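Local coordinates for uncharacterized protein (Acinetobacter baumannii, PDB 4L3U), which is of unknown function but folds as a compact, all-helical single-chain domain of the DUF4844 family, at residues D30-D35 / S50-V55. Residues are numbered along the deposited sequence; the frame is centred on the assembly and turned at random.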
ATOM      1  N   ASP A  30       4.949   9.885   5.972  1.00 31.23           N
ATOM      2  CA  ASP A  30       3.889  10.458   5.161  1.00 30.32           C
ATOM      3  C   ASP A  30       4.167  10.012   3.738  1.00 31.36           C
ATOM      4  O   ASP A  30       5.214  10.336   3.180  1.00 33.89           O
ATOM      5  CB  ASP A  30       3.914  11.983   5.251  1.00 32.95           C
ATOM      6  CG  ASP A  30       2.735  12.635   4.549  1.00 36.65           C
ATOM      7  OD1 ASP A  30       2.009  11.945   3.804  1.00 38.16           O
ATOM      8  OD2 ASP A  30       2.536  13.852   4.737  1.00 38.80           O
ATOM      9  N   HIS A  31       3.238   9.265   3.154  1.00 30.20           N
ATOM     10  CA  HIS A  31       3.448   8.694   1.830  1.00 28.40           C
ATOM     11  C   HIS A  31       2.816   9.507   0.709  1.00 29.07           C
ATOM     12  O   HIS A  31       2.800   9.070  -0.443  1.00 31.01           O
ATOM     13  CB  HIS A  31       2.897   7.274   1.795  1.00 26.90           C
ATOM     14  CG  HIS A  31       3.532   6.369   2.797  1.00 27.95           C
ATOM     15  ND1 HIS A  31       2.997   6.153   4.049  1.00 31.28           N
ATOM     16  CD2 HIS A  31       4.670   5.636   2.742  1.00 26.81           C
ATOM     17  CE1 HIS A  31       3.771   5.317   4.717  1.00 30.79           C
ATOM     18  NE2 HIS A  31       4.794   4.991   3.946  1.00 29.70           N
ATOM     19  N   PHE A  32       2.317  10.693   1.040  1.00 30.37           N
ATOM     20  CA  PHE A  32       1.520  11.465   0.096  1.00 33.27           C
ATOM     21  C   PHE A  32       1.895  12.938   0.092  1.00 34.56           C
ATOM     22  O   PHE A  32       1.036  13.821   0.016  1.00 32.65           O
ATOM     23  CB  PHE A  32       0.042  11.270   0.419  1.00 35.01           C
ATOM     24  CG  PHE A  32      -0.379   9.830   0.400  1.00 33.26           C
ATOM     25  CD1 PHE A  32      -0.742   9.222  -0.790  1.00 32.48           C
ATOM     26  CD2 PHE A  32      -0.367   9.071   1.559  1.00 30.76           C
ATOM     27  CE1 PHE A  32      -1.109   7.895  -0.823  1.00 28.73           C
ATOM     28  CE2 PHE A  32      -0.735   7.744   1.531  1.00 28.46           C
ATOM     29  CZ  PHE A  32      -1.106   7.155   0.337  1.00 27.55           C
ATOM     30  N   ALA A  33       3.196  13.187   0.164  1.00 38.72           N
ATOM     31  CA  ALA A  33       3.735  14.531   0.061  1.00 44.03           C
ATOM     32  C   ALA A  33       4.204  14.775  -1.363  1.00 47.98           C
ATOM     33  O   ALA A  33       4.331  13.838  -2.149  1.00 48.90           O
ATOM     34  CB  ALA A  33       4.884  14.710   1.036  1.00 46.03           C
ATOM     35  N   GLY A  34       4.450  16.035  -1.700  1.00 52.78           N
ATOM     36  CA  GLY A  34       4.960  16.371  -3.014  1.00 57.98           C
ATOM     37  C   GLY A  34       6.375  15.857  -3.192  1.00 60.63           C
ATOM     38  O   GLY A  34       7.208  16.014  -2.300  1.00 63.84           O
ATOM     39  N   ASP A  35       6.656  15.246  -4.339  1.00 58.50           N
ATOM     40  CA  ASP A  35       7.968  14.649  -4.577  1.00 58.02           C
ATOM     41  C   ASP A  35       8.948  15.663  -5.164  1.00 58.58           C
ATOM     42  O   ASP A  35      10.068  15.312  -5.537  1.00 59.69           O
ATOM     43  CB  ASP A  35       7.849  13.432  -5.503  1.00 57.70           C
ATOM     44  CG  ASP A  35       7.446  13.804  -6.913  1.00 59.60           C
ATOM     45  OD1 ASP A  35       6.862  14.888  -7.102  1.00 62.01           O
ATOM     46  OD2 ASP A  35       7.709  13.004  -7.835  1.00 58.69           O
ATOM     47  N   SER A  50      -6.009  10.354   6.604  1.00 34.47           N
ATOM     48  CA  SER A  50      -6.833   9.162   6.474  1.00 33.24           C
ATOM     49  C   SER A  50      -6.120   8.101   5.630  1.00 30.63           C
ATOM     50  O   SER A  50      -6.240   6.904   5.890  1.00 27.17           O
ATOM     51  CB  SER A  50      -8.175   9.537   5.839  1.00 37.14           C
ATOM     52  OG  SER A  50      -9.071   8.446   5.827  1.00 41.51           O
ATOM     53  N   LEU A  51      -5.371   8.555   4.625  1.00 30.88           N
ATOM     54  CA  LEU A  51      -4.650   7.659   3.721  1.00 27.46           C
ATOM     55  C   LEU A  51      -3.401   7.066   4.358  1.00 26.25           C
ATOM     56  O   LEU A  51      -3.138   5.873   4.224  1.00 25.42           O
ATOM     57  CB  LEU A  51      -4.259   8.401   2.446  1.00 30.03           C
ATOM     58  CG  LEU A  51      -5.402   8.688   1.477  1.00 31.96           C
ATOM     59  CD1 LEU A  51      -4.974   9.684   0.412  1.00 30.78           C
ATOM     60  CD2 LEU A  51      -5.864   7.396   0.837  1.00 32.48           C
ATOM     61  N   ASN A  52      -2.621   7.905   5.031  1.00 27.66           N
ATOM     62  CA  ASN A  52      -1.454   7.433   5.759  1.00 29.74           C
ATOM     63  C   ASN A  52      -1.855   6.399   6.812  1.00 33.03           C
ATOM     64  O   ASN A  52      -1.122   5.444   7.076  1.00 30.60           O
ATOM     65  CB  ASN A  52      -0.728   8.612   6.408  1.00 29.58           C
ATOM     66  CG  ASN A  52       0.059   9.427   5.406  1.00 30.92           C
ATOM     67  OD1 ASN A  52       0.789   8.876   4.585  1.00 32.32           O
ATOM     68  ND2 ASN A  52      -0.093  10.745   5.458  1.00 32.12           N
ATOM     69  N   GLN A  53      -3.034   6.588   7.397  1.00 35.77           N
ATOM     70  CA  GLN A  53      -3.545   5.659   8.398  1.00 36.51           C
ATOM     71  C   GLN A  53      -3.842   4.292   7.781  1.00 30.86           C
ATOM     72  O   GLN A  53      -3.487   3.260   8.344  1.00 31.66           O
ATOM     73  CB  GLN A  53      -4.802   6.230   9.060  1.00 42.10           C
ATOM     74  CG  GLN A  53      -5.482   5.282  10.036  1.00 49.58           C
ATOM     75  CD  GLN A  53      -4.582   4.876  11.193  1.00 56.63           C
ATOM     76  OE1 GLN A  53      -3.570   5.522  11.469  1.00 58.83           O
ATOM     77  NE2 GLN A  53      -4.950   3.793  11.877  1.00 57.84           N
ATOM     78  N   LYS A  54      -4.508   4.292   6.630  1.00 27.55           N
ATOM     79  CA  LYS A  54      -4.798   3.057   5.904  1.00 27.18           C
ATOM     80  C   LYS A  54      -3.510   2.324   5.530  1.00 25.05           C
ATOM     81  O   LYS A  54      -3.446   1.096   5.563  1.00 23.72           O
ATOM     82  CB  LYS A  54      -5.596   3.367   4.639  1.00 28.96           C
ATOM     83  CG  LYS A  54      -6.978   3.961   4.891  1.00 33.25           C
ATOM     84  CD  LYS A  54      -8.018   2.887   5.181  1.00 35.76           C
ATOM     85  CE  LYS A  54      -9.432   3.465   5.191  1.00 36.84           C
ATOM     86  NZ  LYS A  54     -10.478   2.411   5.331  1.00 37.71           N
ATOM     87  N   VAL A  55      -2.481   3.086   5.172  1.00 26.45           N
ATOM     88  CA  VAL A  55      -1.178   2.515   4.844  1.00 25.45           C
ATOM     89  C   VAL A  55      -0.555   1.958   6.110  1.00 23.96           C
ATOM     90  O   VAL A  55       0.040   0.885   6.099  1.00 25.37           O
ATOM     91  CB  VAL A  55      -0.226   3.574   4.212  1.00 30.28           C
ATOM     92  CG1 VAL A  55       1.191   3.027   4.053  1.00 27.69           C
ATOM     93  CG2 VAL A  55      -0.760   4.031   2.870  1.00 31.17           C
TER
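An Asx turn at D30-F32, in the loop between helix 14-27 and helix 45-68, is held by the amide of N52 of helix 45-68. Aspartate suits the turn because its short side chain, with CG anti to the backbone N (chi1 -174°), lets D30 OD1 accept from F32 N, two residues on, at 3.0 Å. D30 OD1 also accepts from N52 ND2 at 2.9 Å, from well above the carboxylate plane, the carboxylate and amide standing nearly perpendicular. Asparagine suits this place because its amide donates and accepts at once: while ND2 serves the carboxylate, N52 OD1 receives H31 N at 2.9 Å along a lone pair, the N-H...O angle being almost straight at 176°. Both halves of the amide are thus engaged, which fixes its flip. D30 OD2 forms a salt bridge with R48, one turn earlier on the helix, so the carboxylate is probably held ionised.

Beside these bonds, F32 and H31 pack the loop against helices 45-68 and 95-112 of the all-helical fold, H31 touching T104 and F32 touching Q100 and V101. Both side chains leave the backbone toward helix 45-68. The flat F32 ring offers a face to L51 CB, a CH-pi contact 4.1 Å from the F32 centroid, and its edge to N52 OD1, 3.2 Å from F32 CD2. Branched V55 serves both aromatics: CG2 meets F32 at CE2, and CG1 sits over a face of H31, 3.9 Å from the centroid of the H31 imidazole, which F26 also meets.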